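Local coordinates for protein 3-hydroxyisobutyryl-CoA hydrolase (Mycobacterium thermoresistibile, PDB 4HDT) that probably hydrolyses 3-hydroxy-2-methylpropanoyl-CoA to 3-hydroxy-2-methylpropanoate and free CoA, and belongs to the crotonase-like superfamily, at residues Gln226-Tyr234 against Leu246-Ala257. Numbering follows the deposited sequence.
Sequences QRSWIDECY and LRAHDAPAAGEA
Helix 227-233, which carries W229, and residues 252-257 of helix 252-261, which include A253 and A254, run at 49° to one another with their axes 10.5 Å apart, while L246 and H249, near the end of helix 239-249, also face helix 227-233. This is a single knob-into-hole contact in a helical part of a crotonase-like chain, far from the zinc sites: the indole of W229 enters a hole formed by H249, A253, A254 and A257 of two successive helices. A254 lies over one ring face, its CB 4.2 Å from the centroid of the six-membered ring in a CH-pi contact. A chi1 of 62° places CG of W229 between the backbone N and the carbonyl carbon, laying the indole against A253 and A254 with Q226 O and I230 CG1 on its opposite face. Q226 OE1 accepts the N-H of W229 NE1 at 2.8 Å, nearly straight and close to the indole plane, which helps to fix the ring's rotation. L246 CD2 meets the edge of the indole, 3.6 Å from W229 CZ3 and near the ring plane, and also presses on CB of C233. Y234 reaches the same leucine, while its hydroxyl hydrogen-bonds H167 of helix 164-171. Toward the surface, the H249 ring lays one face over W229 CB, and the E232 carboxylate stands almost perpendicular to that ring, where H249 ND1 gives E232 OE2 a weak hydrogen bond of 3.4 Å, bent to 129°.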
ATOM      1  N   GLN A 226     -10.961   1.050 -18.331  1.00 19.23           N
ATOM      2  CA  GLN A 226     -10.096   2.171 -18.731  1.00 19.03           C
ATOM      3  C   GLN A 226      -8.761   1.708 -19.291  1.00 18.07           C
ATOM      4  O   GLN A 226      -7.930   2.549 -19.601  1.00 17.56           O
ATOM      5  CB  GLN A 226      -9.793   3.105 -17.560  1.00 20.02           C
ATOM      6  CG  GLN A 226     -10.988   3.579 -16.768  1.00 21.85           C
ATOM      7  CD  GLN A 226     -12.164   3.927 -17.618  1.00 24.56           C
ATOM      8  OE1 GLN A 226     -12.069   4.770 -18.525  1.00 28.68           O
ATOM      9  NE2 GLN A 226     -13.311   3.304 -17.333  1.00 26.44           N
ATOM     10  N   ARG A 227      -8.515   0.397 -19.347  1.00 17.37           N
ATOM     11  CA  ARG A 227      -7.169  -0.069 -19.704  1.00 17.28           C
ATOM     12  C   ARG A 227      -6.646   0.410 -21.068  1.00 17.38           C
ATOM     13  O   ARG A 227      -5.447   0.591 -21.249  1.00 16.61           O
ATOM     14  CB  ARG A 227      -7.057  -1.596 -19.664  1.00 18.09           C
ATOM     15  CG  ARG A 227      -5.593  -2.016 -19.814  1.00 19.13           C
ATOM     16  CD  ARG A 227      -5.381  -3.442 -19.472  1.00 20.27           C
ATOM     17  NE  ARG A 227      -4.150  -3.963 -20.050  1.00 20.09           N
ATOM     18  CZ  ARG A 227      -3.821  -5.238 -19.991  1.00 20.57           C
ATOM     19  NH1 ARG A 227      -4.648  -6.097 -19.393  1.00 21.50           N
ATOM     20  NH2 ARG A 227      -2.700  -5.651 -20.549  1.00 19.68           N
ATOM     21  N   SER A 228      -7.545   0.585 -22.028  1.00 17.54           N
ATOM     22  CA  SER A 228      -7.139   0.966 -23.362  1.00 18.46           C
ATOM     23  C   SER A 228      -6.347   2.274 -23.335  1.00 17.05           C
ATOM     24  O   SER A 228      -5.231   2.340 -23.862  1.00 17.26           O
ATOM     25  CB  SER A 228      -8.367   1.132 -24.267  1.00 20.20           C
ATOM     26  OG  SER A 228      -9.338   2.001 -23.666  1.00 22.11           O
ATOM     27  N   TRP A 229      -6.911   3.310 -22.709  1.00 15.77           N
ATOM     28  CA  TRP A 229      -6.258   4.639 -22.711  1.00 14.81           C
ATOM     29  C   TRP A 229      -5.136   4.730 -21.672  1.00 13.81           C
ATOM     30  O   TRP A 229      -4.164   5.471 -21.852  1.00 13.78           O
ATOM     31  CB  TRP A 229      -7.247   5.817 -22.559  1.00 14.99           C
ATOM     32  CG  TRP A 229      -8.051   5.891 -21.282  1.00 14.55           C
ATOM     33  CD1 TRP A 229      -9.335   5.494 -21.119  1.00 14.79           C
ATOM     34  CD2 TRP A 229      -7.627   6.396 -20.010  1.00 14.34           C
ATOM     35  NE1 TRP A 229      -9.748   5.696 -19.853  1.00 14.55           N
ATOM     36  CE2 TRP A 229      -8.728   6.271 -19.138  1.00 14.22           C
ATOM     37  CE3 TRP A 229      -6.456   6.984 -19.526  1.00 14.12           C
ATOM     38  CZ2 TRP A 229      -8.673   6.679 -17.814  1.00 13.79           C
ATOM     39  CZ3 TRP A 229      -6.409   7.379 -18.225  1.00 13.97           C
ATOM     40  CH2 TRP A 229      -7.507   7.230 -17.378  1.00 13.77           C
ATOM     41  N   ILE A 230      -5.257   3.967 -20.595  1.00 13.06           N
ATOM     42  CA  ILE A 230      -4.148   3.841 -19.646  1.00 12.49           C
ATOM     43  C   ILE A 230      -2.917   3.263 -20.343  1.00 12.78           C
ATOM     44  O   ILE A 230      -1.854   3.849 -20.299  1.00 12.55           O
ATOM     45  CB  ILE A 230      -4.573   3.024 -18.403  1.00 12.06           C
ATOM     46  CG1 ILE A 230      -5.559   3.831 -17.565  1.00 12.32           C
ATOM     47  CG2 ILE A 230      -3.352   2.695 -17.547  1.00 11.59           C
ATOM     48  CD1 ILE A 230      -6.313   3.042 -16.497  1.00 12.15           C
ATOM     49  N   ASP A 231      -3.079   2.133 -21.024  1.00 13.31           N
ATOM     50  CA  ASP A 231      -1.948   1.509 -21.721  1.00 14.30           C
ATOM     51  C   ASP A 231      -1.418   2.409 -22.849  1.00 14.88           C
ATOM     52  O   ASP A 231      -0.212   2.436 -23.101  1.00 16.55           O
ATOM     53  CB  ASP A 231      -2.369   0.163 -22.296  1.00 14.94           C
ATOM     54  CG  ASP A 231      -2.498  -0.908 -21.253  1.00 15.53           C
ATOM     55  OD1 ASP A 231      -2.342  -0.628 -20.033  1.00 14.78           O
ATOM     56  OD2 ASP A 231      -2.754  -2.071 -21.665  1.00 16.71           O
ATOM     57  N   GLU A 232      -2.308   3.158 -23.501  1.00 14.39           N
ATOM     58  CA  GLU A 232      -1.931   4.109 -24.538  1.00 14.95           C
ATOM     59  C   GLU A 232      -1.037   5.210 -24.004  1.00 14.87           C
ATOM     60  O   GLU A 232      -0.094   5.616 -24.646  1.00 15.59           O
ATOM     61  CB  GLU A 232      -3.202   4.763 -25.110  1.00 15.09           C
ATOM     62  CG  GLU A 232      -3.028   5.910 -26.120  1.00 15.54           C
ATOM     63  CD  GLU A 232      -4.340   6.580 -26.512  1.00 15.71           C
ATOM     64  OE1 GLU A 232      -5.394   6.086 -26.037  1.00 15.83           O
ATOM     65  OE2 GLU A 232      -4.327   7.555 -27.316  1.00 15.49           O
ATOM     66  N   CYS A 233      -1.408   5.740 -22.854  1.00 14.40           N
ATOM     67  CA  CYS A 233      -0.851   6.994 -22.398  1.00 14.97           C
ATOM     68  C   CYS A 233       0.288   6.821 -21.426  1.00 14.81           C
ATOM     69  O   CYS A 233       1.140   7.717 -21.326  1.00 15.71           O
ATOM     70  CB  CYS A 233      -1.950   7.879 -21.777  1.00 14.87           C
ATOM     71  SG  CYS A 233      -3.184   8.412 -22.992  1.00 16.24           S
ATOM     72  N   TYR A 234       0.320   5.713 -20.692  1.00 14.36           N
ATOM     73  CA  TYR A 234       1.345   5.539 -19.664  1.00 14.17           C
ATOM     74  C   TYR A 234       2.602   4.827 -20.157  1.00 15.42           C
ATOM     75  O   TYR A 234       3.420   4.418 -19.357  1.00 15.08           O
ATOM     76  CB  TYR A 234       0.746   4.851 -18.421  1.00 12.94           C
ATOM     77  CG  TYR A 234      -0.139   5.725 -17.532  1.00 12.62           C
ATOM     78  CD1 TYR A 234      -1.488   5.873 -17.774  1.00 12.52           C
ATOM     79  CD2 TYR A 234       0.399   6.361 -16.429  1.00 12.33           C
ATOM     80  CE1 TYR A 234      -2.299   6.643 -16.936  1.00 12.08           C
ATOM     81  CE2 TYR A 234      -0.380   7.138 -15.592  1.00 12.22           C
ATOM     82  CZ  TYR A 234      -1.723   7.268 -15.819  1.00 12.09           C
ATOM     83  OH  TYR A 234      -2.523   7.987 -14.994  1.00 11.66           O
ATOM     84  N   LEU A 246      -1.917  11.873 -21.977  1.00 14.34           N
ATOM     85  CA  LEU A 246      -3.254  11.876 -21.386  1.00 14.18           C
ATOM     86  C   LEU A 246      -4.020  13.114 -21.899  1.00 15.40           C
ATOM     87  O   LEU A 246      -5.195  13.019 -22.249  1.00 15.57           O
ATOM     88  CB  LEU A 246      -3.188  11.911 -19.841  1.00 13.60           C
ATOM     89  CG  LEU A 246      -2.697  10.648 -19.171  1.00 12.77           C
ATOM     90  CD1 LEU A 246      -2.260  10.908 -17.725  1.00 12.52           C
ATOM     91  CD2 LEU A 246      -3.760   9.550 -19.261  1.00 12.65           C
ATOM     92  N   ARG A 247      -3.351  14.255 -21.993  1.00 16.29           N
ATOM     93  CA  ARG A 247      -4.051  15.451 -22.474  1.00 17.56           C
ATOM     94  C   ARG A 247      -4.375  15.337 -23.936  1.00 17.78           C
ATOM     95  O   ARG A 247      -5.475  15.716 -24.354  1.00 18.91           O
ATOM     96  CB  ARG A 247      -3.281  16.729 -22.170  1.00 18.78           C
ATOM     97  CG  ARG A 247      -3.181  16.938 -20.666  1.00 19.45           C
ATOM     98  CD  ARG A 247      -3.222  18.362 -20.255  1.00 21.36           C
ATOM     99  NE  ARG A 247      -3.149  18.563 -18.810  1.00 22.44           N
ATOM    100  CZ  ARG A 247      -4.154  18.397 -17.942  1.00 23.64           C
ATOM    101  NH1 ARG A 247      -5.349  17.953 -18.316  1.00 24.98           N
ATOM    102  NH2 ARG A 247      -3.939  18.652 -16.662  1.00 25.96           N
ATOM    103  N   ALA A 248      -3.436  14.808 -24.714  1.00 17.47           N
ATOM    104  CA  ALA A 248      -3.659  14.682 -26.133  1.00 17.79           C
ATOM    105  C   ALA A 248      -4.790  13.706 -26.481  1.00 17.64           C
ATOM    106  O   ALA A 248      -5.462  13.919 -27.515  1.00 17.93           O
ATOM    107  CB  ALA A 248      -2.388  14.320 -26.892  1.00 18.04           C
ATOM    108  N   HIS A 249      -5.005  12.658 -25.676  1.00 16.88           N
ATOM    109  CA  HIS A 249      -6.079  11.681 -25.908  1.00 17.10           C
ATOM    110  C   HIS A 249      -7.444  12.331 -25.910  1.00 18.30           C
ATOM    111  O   HIS A 249      -8.344  11.884 -26.634  1.00 19.04           O
ATOM    112  CB  HIS A 249      -5.963  10.465 -24.974  1.00 15.89           C
ATOM    113  CG  HIS A 249      -7.096   9.489 -25.050  1.00 15.62           C
ATOM    114  ND1 HIS A 249      -7.274   8.615 -26.111  1.00 15.70           N
ATOM    115  CD2 HIS A 249      -8.026   9.153 -24.135  1.00 15.28           C
ATOM    116  CE1 HIS A 249      -8.294   7.818 -25.852  1.00 15.73           C
ATOM    117  NE2 HIS A 249      -8.780   8.144 -24.661  1.00 15.63           N
ATOM    118  N   ASP A 250      -7.559  13.461 -25.199  1.00 19.28           N
ATOM    119  CA  ASP A 250      -8.690  14.397 -25.383  1.00 20.61           C
ATOM    120  C   ASP A 250     -10.000  13.721 -25.010  1.00 20.69           C
ATOM    121  O   ASP A 250     -10.950  13.706 -25.793  1.00 22.24           O
ATOM    122  CB  ASP A 250      -8.739  14.911 -26.847  1.00 21.69           C
ATOM    123  CG  ASP A 250      -9.471  16.262 -27.020  1.00 22.55           C
ATOM    124  OD1 ASP A 250      -9.962  16.882 -26.035  1.00 23.53           O
ATOM    125  OD2 ASP A 250      -9.499  16.695 -28.177  1.00 23.02           O
ATOM    126  N   ALA A 251     -10.049  13.138 -23.822  1.00 20.48           N
ATOM    127  CA  ALA A 251     -11.276  12.499 -23.326  1.00 20.07           C
ATOM    128  C   ALA A 251     -11.328  12.703 -21.825  1.00 20.00           C
ATOM    129  O   ALA A 251     -10.284  12.927 -21.183  1.00 19.46           O
ATOM    130  CB  ALA A 251     -11.308  11.031 -23.641  1.00 19.23           C
ATOM    131  N   PRO A 252     -12.540  12.673 -21.260  1.00 19.98           N
ATOM    132  CA  PRO A 252     -12.662  13.105 -19.869  1.00 19.41           C
ATOM    133  C   PRO A 252     -11.856  12.287 -18.842  1.00 18.13           C
ATOM    134  O   PRO A 252     -11.213  12.900 -17.969  1.00 17.78           O
ATOM    135  CB  PRO A 252     -14.176  13.007 -19.612  1.00 20.10           C
ATOM    136  CG  PRO A 252     -14.778  13.210 -20.936  1.00 21.08           C
ATOM    137  CD  PRO A 252     -13.863  12.537 -21.909  1.00 20.76           C
ATOM    138  N   ALA A 253     -11.871  10.955 -18.904  1.00 17.21           N
ATOM    139  CA  ALA A 253     -11.191  10.184 -17.861  1.00 16.21           C
ATOM    140  C   ALA A 253      -9.674  10.403 -17.878  1.00 15.15           C
ATOM    141  O   ALA A 253      -9.028  10.529 -16.817  1.00 14.80           O
ATOM    142  CB  ALA A 253     -11.517   8.695 -17.947  1.00 16.36           C
ATOM    143  N   ALA A 254      -9.084  10.403 -19.073  1.00 14.97           N
ATOM    144  CA  ALA A 254      -7.670  10.740 -19.245  1.00 14.41           C
ATOM    145  C   ALA A 254      -7.351  12.163 -18.753  1.00 14.43           C
ATOM    146  O   ALA A 254      -6.333  12.370 -18.117  1.00 14.11           O
ATOM    147  CB  ALA A 254      -7.255  10.535 -20.708  1.00 14.71           C
ATOM    148  N   GLY A 255      -8.209  13.138 -19.072  1.00 15.10           N
ATOM    149  CA  GLY A 255      -7.989  14.527 -18.638  1.00 15.54           C
ATOM    150  C   GLY A 255      -8.003  14.642 -17.143  1.00 15.17           C
ATOM    151  O   GLY A 255      -7.204  15.393 -16.575  1.00 15.13           O
ATOM    152  N   GLU A 256      -8.927  13.928 -16.515  1.00 15.01           N
ATOM    153  CA  GLU A 256      -9.040  13.855 -15.075  1.00 14.60           C
ATOM    154  C   GLU A 256      -7.785  13.272 -14.451  1.00 13.84           C
ATOM    155  O   GLU A 256      -7.301  13.758 -13.410  1.00 13.89           O
ATOM    156  CB  GLU A 256     -10.202  12.979 -14.652  1.00 14.82           C
ATOM    157  N   ALA A 257      -7.246  12.224 -15.065  1.00 13.27           N
ATOM    158  CA  ALA A 257      -5.992  11.646 -14.602  1.00 12.72           C
ATOM    159  C   ALA A 257      -4.868  12.641 -14.697  1.00 12.86           C
ATOM    160  O   ALA A 257      -4.095  12.797 -13.763  1.00 12.18           O
ATOM    161  CB  ALA A 257      -5.649  10.384 -15.383  1.00 12.59           C
TER